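Local coordinates for phosphotriesterase homology protein (Escherichia coli, PDB 1BF6), which hydrolyses phosphorylated glyceryl acetates, with further activity on aromatic acetates and propionates, using two zinc ions per subunit, at residues A[60-65]-A[110-115]; A[186-191]-A[213-218]; A[32-37]-A[247-252]. One frame throughout, in Å; residues are numbered along the deposited sequence.

From the N terminus, the first segment met is 32-37, at the start of helix 32-44; its partner 247-252 comes only after strand 237-239, so contact 3 closes a loop of 209 residues. Contacts 1 and 2 nest inside it, in series. Contact 1 closes a loop of 44 residues, tying the start of helix 62-72 to the loop after helix 97-109; contact 2 closes one of 21, joining the loops that precede helices 192-200 and 218-230. These two lie on opposite sides of the chain's centre, their centres about 33 Å apart. Contact 1 touches contact 3 where Phe64 packs on Tyr32 and Ile35, whereas contacts 2 and 3 do not touch.

Contact 1 (A[60-65]-A[110-115]); sequences RNAQFM and QGIDGT
Arg60 sets out with CG anti to its backbone N (chi1 -175°) and bends at chi3, which turns the guanidinium side-on to Asp113, whose CG stands anti to its carbonyl carbon. Two nitrogens grip the carboxylate in a salt bridge: NE of Arg60 reaches OD2 of Asp113 at 2.9 Å and NH2 reaches OD1, both nearly straight. The acid lies at the guanidinium edge, but its plane is tilted by 46°, so both oxygens are met from above the carboxylate plane. On its anti lone pair OD2 of Asp113 also accepts the N-H of Ala62 at 3.0 Å, at the first turn of helix 62-72. A water bridges OD1 to the carbonyl O of Arg60.

Ile112 lays CB over one guanidinium face, 3.5 Å from NH2 of Arg60, and its CG1 packs on CB of Ala62. Glu107 forms a salt bridge with NH2 of Arg60, and Cys79 O takes NH1, so the buried cation is probably well compensated. Asp113 sits in the type I' beta turn from Ile112 to Thr115, where OG1 and N of Thr115 both bond to Ile112 O. The turn's acid thus holds a helix start in the phosphotriesterase-family TIM barrel.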
# COMPACT_ATOMS: atom_id res chain seq x y z
N ARG A 60 7.04 -10.60 -6.26
CA ARG A 60 5.97 -11.21 -5.47
C ARG A 60 6.17 -12.72 -5.36
O ARG A 60 6.74 -13.35 -6.25
CB ARG A 60 4.61 -10.91 -6.12
CG ARG A 60 3.37 -11.40 -5.33
CD ARG A 60 2.07 -11.18 -6.13
NE ARG A 60 2.03 -12.04 -7.31
CZ ARG A 60 1.44 -11.73 -8.46
NH1 ARG A 60 0.80 -10.58 -8.61
NH2 ARG A 60 1.55 -12.56 -9.49
N ASN A 61 5.69 -13.29 -4.26
CA ASN A 61 5.79 -14.71 -4.02
C ASN A 61 4.53 -15.14 -3.29
O ASN A 61 4.47 -15.11 -2.05
CB ASN A 61 7.02 -15.02 -3.16
CG ASN A 61 7.37 -16.49 -3.14
OD1 ASN A 61 8.55 -16.84 -3.20
ND2 ASN A 61 6.37 -17.36 -3.03
N ALA A 62 3.53 -15.57 -4.06
CA ALA A 62 2.25 -16.00 -3.51
C ALA A 62 2.38 -17.14 -2.49
O ALA A 62 1.72 -17.10 -1.45
CB ALA A 62 1.30 -16.42 -4.65
N GLN A 63 3.24 -18.11 -2.76
CA GLN A 63 3.40 -19.24 -1.85
C GLN A 63 3.91 -18.79 -0.48
O GLN A 63 3.41 -19.23 0.56
CB GLN A 63 4.33 -20.29 -2.44
CG GLN A 63 4.27 -21.60 -1.69
CD GLN A 63 2.87 -22.17 -1.65
OE1 GLN A 63 2.27 -22.46 -2.69
NE2 GLN A 63 2.33 -22.33 -0.45
N PHE A 64 4.86 -17.86 -0.50
CA PHE A 64 5.45 -17.30 0.71
C PHE A 64 4.36 -16.64 1.55
O PHE A 64 4.35 -16.78 2.78
CB PHE A 64 6.48 -16.25 0.30
CG PHE A 64 7.29 -15.70 1.45
CD1 PHE A 64 6.79 -14.68 2.25
CD2 PHE A 64 8.59 -16.15 1.67
CE1 PHE A 64 7.58 -14.12 3.26
CE2 PHE A 64 9.39 -15.60 2.67
CZ PHE A 64 8.88 -14.59 3.46
N MET A 65 3.46 -15.92 0.88
CA MET A 65 2.36 -15.24 1.57
C MET A 65 1.35 -16.26 2.11
O MET A 65 0.83 -16.08 3.22
CB MET A 65 1.69 -14.22 0.64
CG MET A 65 2.63 -13.10 0.19
SD MET A 65 1.85 -11.73 -0.68
CE MET A 65 1.61 -12.46 -2.32
N GLN A 110 -8.50 -15.71 -11.38
CA GLN A 110 -8.01 -17.09 -11.36
C GLN A 110 -6.95 -17.40 -10.30
O GLN A 110 -7.01 -18.45 -9.66
CB GLN A 110 -7.45 -17.49 -12.73
CG GLN A 110 -8.34 -17.14 -13.92
CD GLN A 110 -9.77 -17.64 -13.77
OE1 GLN A 110 -10.01 -18.78 -13.35
NE2 GLN A 110 -10.72 -16.77 -14.10
N GLY A 111 -5.96 -16.53 -10.17
CA GLY A 111 -4.91 -16.78 -9.19
C GLY A 111 -3.58 -16.16 -9.56
O GLY A 111 -3.39 -15.65 -10.68
N ILE A 112 -2.66 -16.16 -8.60
CA ILE A 112 -1.34 -15.59 -8.83
C ILE A 112 -0.23 -16.60 -8.57
O ILE A 112 -0.36 -17.51 -7.75
CB ILE A 112 -1.08 -14.32 -7.98
CG1 ILE A 112 -1.28 -14.60 -6.49
CG2 ILE A 112 -1.94 -13.16 -8.48
CD1 ILE A 112 -0.81 -13.46 -5.60
N ASP A 113 0.85 -16.47 -9.34
CA ASP A 113 2.03 -17.31 -9.23
C ASP A 113 1.79 -18.82 -9.20
O ASP A 113 2.52 -19.56 -8.53
CB ASP A 113 2.88 -16.86 -8.04
CG ASP A 113 3.16 -15.36 -8.04
OD1 ASP A 113 3.42 -14.80 -9.13
OD2 ASP A 113 3.13 -14.73 -6.96
N GLY A 114 0.76 -19.27 -9.92
CA GLY A 114 0.46 -20.69 -9.98
C GLY A 114 -0.17 -21.28 -8.73
O GLY A 114 -0.24 -22.49 -8.60
N THR A 115 -0.65 -20.43 -7.83
CA THR A 115 -1.27 -20.90 -6.60
C THR A 115 -2.77 -20.62 -6.59
O THR A 115 -3.30 -19.96 -7.50
CB THR A 115 -0.65 -20.22 -5.33
OG1 THR A 115 -1.04 -18.84 -5.29
CG2 THR A 115 0.87 -20.30 -5.34
O HOH W 1 5.90 -13.37 -8.80

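Contact 2 (A[186-191]-A[213-218]); sequences CDLKDN and NSYYPD. With SO4 (sulfate ion), chain F; SO4 (sulfate ion), chain E.
Beside the binuclear zinc centre of this TIM-barrel hydrolase, two neighbouring loops that follow strands 181-183 and 204-207 lean together; His185, a zinc ligand, directly precedes segment 186-191. Tyr216 carries the contact. With CG anti to its backbone N (chi1 -170°), it lays one ring face flat against the main chain of Leu188 and Lys189: N of Lys189 stands 3.5 Å above the ring plane, over its centre, and CA of Lys189 comes to 3.2 Å from CE1 of Tyr216. The ring thus lies along the peptide backbone, with its hydroxyl carried on to Asp190.

There OH of Tyr216 donates to OD1 of Asp190 at 2.6 Å, which receives it on its anti lone pair, with the carboxylate turned 75° from the ring and its oxygen at the ring edge. Alongside, Leu188 and Tyr215 point the same way, CD2 of Leu188 meeting CB of Tyr215 at 3.6 Å. A water donates to Leu188 O and, weakly, to Tyr215 O. The tip of Tyr215 donates to one sulfate and NZ of Lys189 to another, both ions probably from the crystallisation liquor.

An alanine at Tyr216 would remove the ring and hydroxyl, and would probably loosen the 188-190 backbone and leave Asp190 without this donor. Met224 of helix 218-230 also touches Tyr216. The short bond from a phenol hydroxyl to a carboxylate suggests a fairly strong interaction, which would tend to keep Asp190 ionised, and the ring face probably limits how the 188-189 backbone can move.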
# COMPACT_ATOMS: atom_id res chain seq x y z
N CYS A 186 1.48 9.71 0.81
CA CYS A 186 1.16 11.14 0.82
C CYS A 186 1.89 11.86 1.94
O CYS A 186 1.80 13.08 2.06
CB CYS A 186 -0.35 11.35 1.01
SG CYS A 186 -1.38 10.69 -0.31
N ASP A 187 2.65 11.10 2.72
CA ASP A 187 3.36 11.61 3.89
C ASP A 187 4.90 11.67 3.82
O ASP A 187 5.58 11.30 4.78
CB ASP A 187 2.92 10.80 5.12
CG ASP A 187 3.34 9.33 5.03
OD1 ASP A 187 3.58 8.82 3.91
OD2 ASP A 187 3.42 8.65 6.09
N LEU A 188 5.45 12.15 2.71
CA LEU A 188 6.91 12.27 2.57
C LEU A 188 7.37 13.73 2.48
O LEU A 188 8.55 14.01 2.27
CB LEU A 188 7.41 11.44 1.38
CG LEU A 188 7.43 9.93 1.65
CD1 LEU A 188 7.60 9.13 0.37
CD2 LEU A 188 8.53 9.62 2.64
N LYS A 189 6.44 14.65 2.69
CA LYS A 189 6.71 16.09 2.67
C LYS A 189 5.45 16.81 3.17
O LYS A 189 4.42 16.17 3.38
CB LYS A 189 7.03 16.56 1.24
CG LYS A 189 5.85 16.50 0.29
CD LYS A 189 6.15 17.19 -1.01
CE LYS A 189 5.04 16.97 -2.00
NZ LYS A 189 5.39 17.57 -3.31
N ASP A 190 5.57 18.12 3.43
CA ASP A 190 4.44 18.93 3.86
C ASP A 190 3.56 18.85 2.62
O ASP A 190 3.90 19.41 1.58
CB ASP A 190 4.87 20.38 4.15
CG ASP A 190 5.76 20.50 5.41
OD1 ASP A 190 5.91 19.51 6.16
OD2 ASP A 190 6.33 21.60 5.65
N ASN A 191 2.46 18.13 2.74
CA ASN A 191 1.58 17.86 1.60
C ASN A 191 0.09 18.09 1.89
O ASN A 191 -0.77 17.53 1.21
CB ASN A 191 1.84 16.39 1.23
CG ASN A 191 1.43 16.02 -0.19
OD1 ASN A 191 1.17 14.85 -0.47
ND2 ASN A 191 1.43 16.99 -1.10
N ASN A 213 11.91 8.41 8.94
CA ASN A 213 12.27 9.74 9.38
C ASN A 213 13.44 10.44 8.69
O ASN A 213 13.62 11.65 8.85
CB ASN A 213 12.42 9.73 10.91
CG ASN A 213 11.17 9.26 11.60
OD1 ASN A 213 11.22 8.44 12.51
ND2 ASN A 213 10.03 9.74 11.13
N SER A 214 14.21 9.69 7.91
CA SER A 214 15.32 10.30 7.18
C SER A 214 14.77 10.93 5.89
O SER A 214 15.45 11.69 5.21
CB SER A 214 16.39 9.26 6.87
OG SER A 214 16.98 8.80 8.08
N TYR A 215 13.52 10.59 5.56
CA TYR A 215 12.86 11.15 4.39
C TYR A 215 11.99 12.32 4.85
O TYR A 215 12.01 13.40 4.27
CB TYR A 215 11.94 10.11 3.73
CG TYR A 215 12.63 9.02 2.95
CD1 TYR A 215 13.73 9.29 2.13
CD2 TYR A 215 12.14 7.71 2.97
CE1 TYR A 215 14.31 8.30 1.35
CE2 TYR A 215 12.71 6.71 2.20
CZ TYR A 215 13.79 7.00 1.39
OH TYR A 215 14.35 6.01 0.61
N TYR A 216 11.25 12.07 5.93
CA TYR A 216 10.33 13.05 6.50
C TYR A 216 10.09 12.62 7.95
O TYR A 216 9.95 11.43 8.23
CB TYR A 216 9.03 12.99 5.69
CG TYR A 216 8.02 14.08 5.96
CD1 TYR A 216 8.30 15.40 5.63
CD2 TYR A 216 6.78 13.77 6.50
CE1 TYR A 216 7.34 16.40 5.84
CE2 TYR A 216 5.83 14.75 6.71
CZ TYR A 216 6.11 16.06 6.38
OH TYR A 216 5.14 17.02 6.58
N PRO A 217 10.03 13.58 8.89
CA PRO A 217 9.82 13.22 10.30
C PRO A 217 8.39 12.84 10.74
O PRO A 217 7.41 13.48 10.34
CB PRO A 217 10.35 14.44 11.05
CG PRO A 217 10.02 15.57 10.13
CD PRO A 217 10.31 15.03 8.74
N ASP A 218 8.30 11.81 11.58
CA ASP A 218 7.02 11.34 12.13
C ASP A 218 6.27 12.48 12.84
O ASP A 218 5.04 12.49 12.86
CB ASP A 218 7.22 10.19 13.12
CG ASP A 218 7.35 8.83 12.45
OD1 ASP A 218 7.01 8.68 11.25
OD2 ASP A 218 7.79 7.88 13.13
S SO4 F . 13.07 2.59 0.87
O1 SO4 F . 14.46 2.98 0.69
O2 SO4 F . 12.84 1.24 0.20
O3 SO4 F . 12.67 2.43 2.36
O4 SO4 F . 12.16 3.67 0.28
S SO4 E . 3.40 17.68 -6.52
O1 SO4 E . 4.72 18.29 -6.71
O2 SO4 E . 3.12 16.71 -7.66
O3 SO4 E . 3.30 16.88 -5.20
O4 SO4 E . 2.35 18.79 -6.45
O HOH W 2 10.51 15.97 2.67

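Contact 3 (A[32-37]-A[247-252]); sequences YAFICQ and SHLKAN
Where the first turns of helix 32-44 meet the loop after strand 237-239, the tight part is aliphatic. CD1 of Ile35 presses against CD2 of Leu249 at 3.4 Å, closer than carbons usually pack, and the two side chains cross at about a right angle. Ile35 has chi1 -98° and chi2 -23°, both away from staggered positions, consistent with some strain where it is pressed on Leu249. Leu249 splits its branches between two partners: while CD2 takes Ile35, CD1 comes to the edge of the Phe34 ring and lies 3.9 Å from CB of Phe34. Both Ile35 and Leu249 are buried, and Tyr257 touches each of them, while Val68 of helix 62-72 adds to the packing on Ile35.

Toward solvent the fit stays close at one point: the partly exposed Phe34, with CG anti to its carbonyl carbon, turns one ring face to the exposed Ala251, whose CB sits 3.4 Å from the ring centroid and only 3° off the normal, a CH-pi contact. The rim is looser. The Asn252 side chain crosses that of Phe34 at about a right angle, OD1 of Asn252 3.8 Å from CE2 of Phe34. Its ND2 is used elsewhere, bonding to Arg246 O and Gln31 OE1. Lys250 makes salt bridges with Glu38 and Asp41 of helix 32-44 and with Asp258.

Between the two segments the contact is largely apolar, the Asn252 amide at the rim excepted, so this interface probably depends mainly on close fit, with the Lys250 salt bridges adding a polar tie to the same helix.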
# COMPACT_ATOMS: atom_id res chain seq x y z
N TYR A 32 11.78 -15.56 5.76
CA TYR A 32 10.59 -16.20 6.29
C TYR A 32 10.37 -16.20 7.79
O TYR A 32 9.34 -15.71 8.26
CB TYR A 32 10.50 -17.62 5.75
CG TYR A 32 9.18 -18.28 6.07
CD1 TYR A 32 7.99 -17.80 5.53
CD2 TYR A 32 9.13 -19.39 6.91
CE1 TYR A 32 6.77 -18.40 5.83
CE2 TYR A 32 7.93 -20.00 7.21
CZ TYR A 32 6.75 -19.51 6.67
OH TYR A 32 5.56 -20.14 6.95
N ALA A 33 11.29 -16.81 8.54
CA ALA A 33 11.16 -16.88 10.00
C ALA A 33 10.96 -15.50 10.62
O ALA A 33 10.03 -15.30 11.40
CB ALA A 33 12.37 -17.58 10.61
N PHE A 34 11.79 -14.54 10.22
CA PHE A 34 11.69 -13.18 10.73
C PHE A 34 10.36 -12.53 10.40
O PHE A 34 9.76 -11.86 11.24
CB PHE A 34 12.81 -12.30 10.17
CG PHE A 34 14.18 -12.70 10.61
CD1 PHE A 34 14.37 -13.59 11.66
CD2 PHE A 34 15.29 -12.16 9.97
CE1 PHE A 34 15.64 -13.93 12.07
CE2 PHE A 34 16.58 -12.50 10.37
CZ PHE A 34 16.75 -13.38 11.42
N ILE A 35 9.90 -12.70 9.16
CA ILE A 35 8.63 -12.11 8.74
C ILE A 35 7.46 -12.73 9.50
O ILE A 35 6.57 -12.01 9.93
CB ILE A 35 8.44 -12.12 7.17
CG1 ILE A 35 8.85 -10.71 6.64
CG2 ILE A 35 6.99 -12.40 6.80
CD1 ILE A 35 8.77 -9.54 7.66
N CYS A 36 7.50 -14.04 9.72
CA CYS A 36 6.46 -14.72 10.50
C CYS A 36 6.44 -14.19 11.95
O CYS A 36 5.38 -13.99 12.53
CB CYS A 36 6.69 -16.23 10.53
SG CYS A 36 6.22 -17.09 9.02
N GLN A 37 7.62 -13.97 12.53
CA GLN A 37 7.71 -13.45 13.90
C GLN A 37 7.11 -12.05 13.97
O GLN A 37 6.39 -11.73 14.93
CB GLN A 37 9.17 -13.44 14.38
CG GLN A 37 9.74 -14.84 14.66
CD GLN A 37 11.27 -14.93 14.55
OE1 GLN A 37 11.99 -13.94 14.74
NE2 GLN A 37 11.76 -16.11 14.21
N SER A 247 16.81 -4.70 6.62
CA SER A 247 17.28 -3.83 7.70
C SER A 247 16.14 -3.16 8.47
O SER A 247 16.37 -2.53 9.51
CB SER A 247 18.29 -2.80 7.18
OG SER A 247 17.74 -1.93 6.20
N HIS A 248 14.92 -3.27 7.95
CA HIS A 248 13.74 -2.71 8.62
C HIS A 248 13.21 -3.68 9.69
O HIS A 248 12.49 -3.29 10.60
CB HIS A 248 12.62 -2.42 7.61
CG HIS A 248 12.93 -1.32 6.63
ND1 HIS A 248 12.31 -1.22 5.40
CD2 HIS A 248 13.75 -0.24 6.73
CE1 HIS A 248 12.73 -0.13 4.78
NE2 HIS A 248 13.61 0.48 5.56
N LEU A 249 13.55 -4.96 9.54
CA LEU A 249 13.12 -6.01 10.46
C LEU A 249 13.84 -5.90 11.81
O LEU A 249 15.01 -5.54 11.87
CB LEU A 249 13.38 -7.38 9.83
CG LEU A 249 12.76 -7.63 8.44
CD1 LEU A 249 13.01 -9.08 8.03
CD2 LEU A 249 11.27 -7.31 8.44
N LYS A 250 13.12 -6.19 12.89
CA LYS A 250 13.69 -6.11 14.23
C LYS A 250 14.89 -7.04 14.43
O LYS A 250 15.88 -6.64 15.05
CB LYS A 250 12.61 -6.36 15.31
CG LYS A 250 11.50 -5.29 15.30
CD LYS A 250 10.68 -5.25 16.59
CE LYS A 250 9.84 -6.49 16.78
NZ LYS A 250 8.71 -6.56 15.81
N ALA A 251 14.82 -8.25 13.89
CA ALA A 251 15.91 -9.23 14.00
C ALA A 251 17.22 -8.72 13.39
O ALA A 251 18.29 -9.21 13.72
CB ALA A 251 15.51 -10.55 13.36
N ASN A 252 17.11 -7.74 12.48
CA ASN A 252 18.28 -7.14 11.82
C ASN A 252 18.60 -5.75 12.37
O ASN A 252 19.28 -4.97 11.71
CB ASN A 252 18.06 -7.08 10.31
CG ASN A 252 17.97 -8.44 9.69
OD1 ASN A 252 18.72 -9.34 10.05
ND2 ASN A 252 17.03 -8.61 8.76